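PDB 2EIG: lectin from Lotus tetragonolobus, which probably binds L-fucosyl sugars as a seed lectin of the legume lectin family, with calcium and manganese ions bound in its fold. Local coordinates for the interface of chains A and B and the interface of chains A and C. Numbering follows the deposited sequence. Chains: chain A/B/C, lectin.

Contact 1: the interface of chains A and B. Residues chain A 61, 63, 164-167; chain B 162, 173-175, 185.
B:Thr185 comes at the OD1 edge of the flat A:Asp166 carboxylate, raised to one side of its plane, with CB 3.7 Å from A:Asp166 CG. The backbone N of A:Ser167 lies on the other side of the plane, also off toward OD1. The hydroxyl OG1 of B:Thr185 donates a hydrogen bond of 2.5 Å to A:Asp166 OD1. It meets this oxygen on the anti side, 26° out of the carboxylate plane. In B:Thr185 the OG1 takes the position between the backbone N and the carbonyl carbon (chi1 54°). This turns the hydroxyl toward the acid and leaves the methyl CG2 for A:Ser61 CB and A:Ile164 CG2. The same hydroxyl also hydrogen-bonds to A:Ser61 OG.

Farther along the strands the contact is apolar. A:Ile164 and B:Thr173 run alongside each other with their tips pointing opposite ways, and their CG2 methyls meet at 3.7 Å. The other branch of A:Ile164 ends in CD1, which lies 3.8 Å from B:Val175 CB. A:Ile63 crosses B:Val175 obliquely and also touches B:Thr162 through CD1. The shortest approach of A:Ile63 to B:Val175 is doubtful.

Strands 61-72 and 159-166 of chain A thus pack by their side chains on strands 158-166, 171-177 and 183-189 of chain B. The interface is two-fold, and this is one part of it. Within chain A, A:Ser61 OG is steadied by A:Ser167, whose OG lies 2.8 Å away in a hydrogen bond. The backbone N of A:Ser167 also donates to A:Ser61 OG, at 3.0 Å.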
# COMPACT_ATOMS: atom_id res chain seq x y z
N SER A 61 8.44 11.59 -7.55
CA SER A 61 7.00 11.68 -7.37
C SER A 61 6.46 12.47 -8.52
O SER A 61 7.14 13.32 -9.11
CB SER A 61 6.62 12.38 -6.05
OG SER A 61 6.93 11.53 -4.98
N ILE A 63 2.54 14.25 -10.13
CA ILE A 63 1.12 14.35 -10.27
C ILE A 63 0.88 14.73 -11.69
O ILE A 63 1.57 15.55 -12.23
CB ILE A 63 0.46 15.36 -9.28
CG1 ILE A 63 -1.06 15.41 -9.53
CG2 ILE A 63 1.14 16.79 -9.37
CD1 ILE A 63 -1.87 16.10 -8.44
N ILE A 164 -1.62 10.43 -9.21
CA ILE A 164 -0.56 10.88 -8.31
C ILE A 164 0.30 9.66 -8.15
O ILE A 164 -0.23 8.59 -7.91
CB ILE A 164 -1.06 11.36 -6.92
CG1 ILE A 164 -1.87 12.66 -7.03
CG2 ILE A 164 0.13 11.60 -5.95
CD1 ILE A 164 -2.56 13.09 -5.71
N TYR A 165 1.61 9.81 -8.34
CA TYR A 165 2.56 8.82 -7.88
C TYR A 165 3.30 9.34 -6.68
O TYR A 165 4.06 10.29 -6.78
CB TYR A 165 3.54 8.43 -8.99
CG TYR A 165 4.41 7.25 -8.56
CD1 TYR A 165 3.89 5.96 -8.51
CD2 TYR A 165 5.71 7.46 -8.15
CE1 TYR A 165 4.67 4.91 -8.06
CE2 TYR A 165 6.51 6.42 -7.73
CZ TYR A 165 6.00 5.16 -7.68
OH TYR A 165 6.84 4.18 -7.27
N ASP A 166 3.13 8.68 -5.56
CA ASP A 166 3.89 9.04 -4.38
C ASP A 166 5.12 8.13 -4.22
O ASP A 166 4.97 6.99 -3.86
CB ASP A 166 3.00 8.98 -3.14
CG ASP A 166 3.80 9.18 -1.86
OD1 ASP A 166 4.77 9.92 -1.90
OD2 ASP A 166 3.47 8.57 -0.83
N SER A 167 6.32 8.64 -4.54
CA SER A 167 7.55 7.85 -4.41
C SER A 167 7.80 7.39 -2.97
O SER A 167 8.33 6.32 -2.77
CB SER A 167 8.78 8.62 -4.92
OG SER A 167 8.96 9.83 -4.21
N THR B 162 -3.55 18.47 -3.93
CA THR B 162 -4.54 17.53 -4.37
C THR B 162 -4.47 16.36 -3.44
O THR B 162 -3.38 15.85 -3.13
CB THR B 162 -4.31 17.07 -5.81
OG1 THR B 162 -4.27 18.22 -6.65
CG2 THR B 162 -5.47 16.18 -6.29
N THR B 173 -3.78 9.79 -0.54
CA THR B 173 -2.54 10.25 -1.12
C THR B 173 -2.62 11.72 -1.36
O THR B 173 -3.64 12.21 -1.82
CB THR B 173 -2.23 9.56 -2.47
OG1 THR B 173 -2.36 8.16 -2.32
CG2 THR B 173 -0.83 9.84 -2.89
N VAL B 174 -1.51 12.41 -1.07
CA VAL B 174 -1.49 13.87 -1.19
C VAL B 174 -0.39 14.26 -2.14
O VAL B 174 0.69 13.74 -2.07
CB VAL B 174 -1.18 14.51 0.18
CG1 VAL B 174 -1.21 16.09 0.09
CG2 VAL B 174 -2.12 13.94 1.24
N VAL B 175 -0.69 15.20 -3.01
CA VAL B 175 0.35 15.88 -3.77
C VAL B 175 0.17 17.39 -3.63
O VAL B 175 -0.96 17.89 -3.64
CB VAL B 175 0.32 15.48 -5.22
CG1 VAL B 175 -0.56 16.37 -5.96
CG2 VAL B 175 1.67 15.66 -5.78
N THR B 185 4.80 14.73 -2.19
CA THR B 185 3.75 13.75 -2.02
C THR B 185 3.93 13.04 -0.71
O THR B 185 5.04 12.90 -0.19
CB THR B 185 3.74 12.68 -3.11
OG1 THR B 185 5.03 12.03 -3.22
CG2 THR B 185 3.31 13.23 -4.40

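Contact 2: the interface of chains A and C. Residues chain A 140-141, 146, 188-190, 195; chain C 140, 146, 188-190, 195.
This is a two-fold interface between identical subunits, and it links chains A and C within the deposited tetramer. A:Glu189 and C:Glu189, at the ends of strands 183-189, trade hydrogen bonds across it. Each carboxylate reaches the backbone N of the other glutamate. C:Glu189 N donates to A:Glu189 OE1 at 3.1 Å, nearly along the C-O axis of the acid. A:Glu189 N donates to C:Glu189 OE2 at 3.0 Å, but from above the carboxylate plane, 44° out of it.

The two glutamates reach their targets by different shapes. A:Glu189 is bent at its second torsion (chi2 -128°), whereas C:Glu189 is extended beyond CG. Their CB atoms pack 3.8 Å apart. The carboxylates themselves stay separate, with A:Glu189 OE1 5.7 Å from C:Glu189 OE2. Backbone N-H groups probably ease the cost of bringing two acids this near.

The glutamine side chains lie across the glutamates. The A:Gln188 amide and the C:Glu189 carboxylate are turned 55° apart, and the twin pair is less steeply turned. Each amide NE2 comes close to the opposite Glu189 carbonyl O, but the N-H groups are not directed at it, and no hydrogen bond forms there.

Beside this polar part lies an apolar one. A:Leu146 and C:Leu146 meet tip to tip, CD1 to CD1 at 3.7 Å. The other methyl of each leucine turns to a valine of the partner. C:Leu146 CD2 lies 3.7 Å from A:Val140 CG1. The twin contact, A:Leu146 CD2 with C:Val140 CG1, is similar. The valine CG1 is anti to the backbone N, which points it at the leucine. A:Val195 CG1 closes over C:Leu146 CA. Together the leucine contact and the paired glutamates appear to fix how the two subunits are set against each other in the tetramer.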
# COMPACT_ATOMS: atom_id res chain seq x y z
N VAL A 140 0.77 -2.66 -15.33
CA VAL A 140 2.22 -2.70 -15.25
C VAL A 140 2.73 -3.90 -16.04
O VAL A 140 2.46 -5.04 -15.67
CB VAL A 140 2.72 -2.74 -13.80
CG1 VAL A 140 4.28 -2.68 -13.76
CG2 VAL A 140 2.08 -1.65 -13.02
N ASN A 141 3.41 -3.61 -17.15
CA ASN A 141 4.05 -4.60 -18.00
C ASN A 141 3.05 -5.52 -18.70
O ASN A 141 3.43 -6.33 -19.51
CB ASN A 141 5.05 -5.49 -17.17
CG ASN A 141 6.14 -4.69 -16.54
OD1 ASN A 141 6.90 -5.19 -15.67
ND2 ASN A 141 6.26 -3.44 -16.95
N LEU A 146 -3.62 -4.68 -13.17
CA LEU A 146 -3.35 -5.15 -11.80
C LEU A 146 -4.54 -4.83 -10.90
O LEU A 146 -4.84 -5.55 -9.94
CB LEU A 146 -2.13 -4.42 -11.22
CG LEU A 146 -0.80 -4.67 -11.91
CD1 LEU A 146 0.32 -4.11 -11.03
CD2 LEU A 146 -0.67 -6.14 -12.09
N GLN A 188 -2.65 1.59 -6.99
CA GLN A 188 -1.78 0.44 -7.06
C GLN A 188 -0.39 0.77 -6.57
O GLN A 188 0.22 1.74 -7.00
CB GLN A 188 -1.69 -0.10 -8.48
CG GLN A 188 -1.08 -1.50 -8.60
CD GLN A 188 -1.76 -2.56 -7.69
OE1 GLN A 188 -2.87 -3.03 -7.96
NE2 GLN A 188 -1.08 -2.91 -6.62
N GLU A 189 0.13 -0.11 -5.72
CA GLU A 189 1.51 0.00 -5.37
C GLU A 189 2.39 -0.37 -6.55
O GLU A 189 2.26 -1.45 -7.12
CB GLU A 189 1.82 -0.89 -4.18
CG GLU A 189 3.16 -0.54 -3.60
CD GLU A 189 4.01 -1.76 -3.47
OE1 GLU A 189 3.43 -2.80 -3.04
OE2 GLU A 189 5.22 -1.65 -3.78
N ILE A 190 3.30 0.54 -6.94
CA ILE A 190 4.23 0.26 -8.05
C ILE A 190 5.58 0.88 -7.73
O ILE A 190 5.66 2.11 -7.54
CB ILE A 190 3.75 0.86 -9.43
CG1 ILE A 190 2.30 0.56 -9.69
CG2 ILE A 190 4.65 0.37 -10.60
CD1 ILE A 190 1.73 1.23 -10.94
N VAL A 195 10.43 -1.43 -12.26
CA VAL A 195 9.85 -1.75 -13.55
C VAL A 195 10.29 -0.87 -14.69
O VAL A 195 10.04 -1.20 -15.82
CB VAL A 195 8.31 -1.84 -13.48
CG1 VAL A 195 7.90 -3.10 -12.68
CG2 VAL A 195 7.69 -0.55 -12.86
N VAL C 140 3.90 -10.36 -11.30
CA VAL C 140 2.47 -10.54 -11.65
C VAL C 140 2.35 -10.40 -13.11
O VAL C 140 2.55 -9.30 -13.63
CB VAL C 140 1.51 -9.53 -10.92
CG1 VAL C 140 -0.01 -9.84 -11.20
CG2 VAL C 140 1.82 -9.47 -9.44
N LEU C 146 7.56 -6.90 -10.44
CA LEU C 146 6.98 -5.67 -10.00
C LEU C 146 7.78 -5.09 -8.86
O LEU C 146 7.82 -3.87 -8.72
CB LEU C 146 5.51 -5.86 -9.56
CG LEU C 146 4.52 -6.49 -10.53
CD1 LEU C 146 3.13 -6.25 -10.06
CD2 LEU C 146 4.68 -5.91 -11.90
N GLN C 188 4.24 -6.78 -2.35
CA GLN C 188 3.53 -6.22 -3.49
C GLN C 188 2.07 -6.29 -3.19
O GLN C 188 1.58 -7.33 -2.78
CB GLN C 188 3.86 -6.98 -4.80
CG GLN C 188 3.43 -6.25 -6.08
CD GLN C 188 4.14 -4.93 -6.32
OE1 GLN C 188 5.29 -4.78 -5.95
NE2 GLN C 188 3.46 -3.99 -6.92
N GLU C 189 1.39 -5.15 -3.37
CA GLU C 189 -0.06 -5.13 -3.46
C GLU C 189 -0.55 -5.80 -4.76
O GLU C 189 -0.20 -5.39 -5.88
CB GLU C 189 -0.61 -3.70 -3.36
CG GLU C 189 -2.08 -3.64 -3.83
CD GLU C 189 -2.70 -2.25 -3.92
OE1 GLU C 189 -3.96 -2.23 -4.08
OE2 GLU C 189 -1.99 -1.21 -3.85
N ILE C 190 -1.34 -6.86 -4.61
CA ILE C 190 -1.92 -7.55 -5.73
C ILE C 190 -3.27 -8.02 -5.26
O ILE C 190 -3.36 -8.81 -4.32
CB ILE C 190 -1.20 -8.88 -6.05
CG1 ILE C 190 0.31 -8.78 -5.90
CG2 ILE C 190 -1.68 -9.43 -7.41
CD1 ILE C 190 1.07 -10.16 -5.92
N VAL C 195 -6.53 -10.53 -10.99
CA VAL C 195 -5.49 -11.14 -11.87
C VAL C 195 -5.61 -12.65 -12.07
O VAL C 195 -5.08 -13.21 -13.05
CB VAL C 195 -4.05 -10.76 -11.37
CG1 VAL C 195 -3.78 -9.25 -11.57
CG2 VAL C 195 -3.86 -11.13 -9.92

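The C-alpha centres of contact 1 and contact 2 are about 17 Å apart. Both draw on strand 183-189. Contact 1 uses B:Thr185 from it, and contact 2 uses Gln188 and Glu189 of chains A and C. Because contact 1 has a twin with the chains exchanged, this strand of chain A can serve both neighbours, B at Thr185 and C at its far end. Strands 61-72 and 159-166 enter only contact 1 here. Chain A therefore takes part in two different subunit pairs, consistent with a tetramer built from two kinds of two-fold interface.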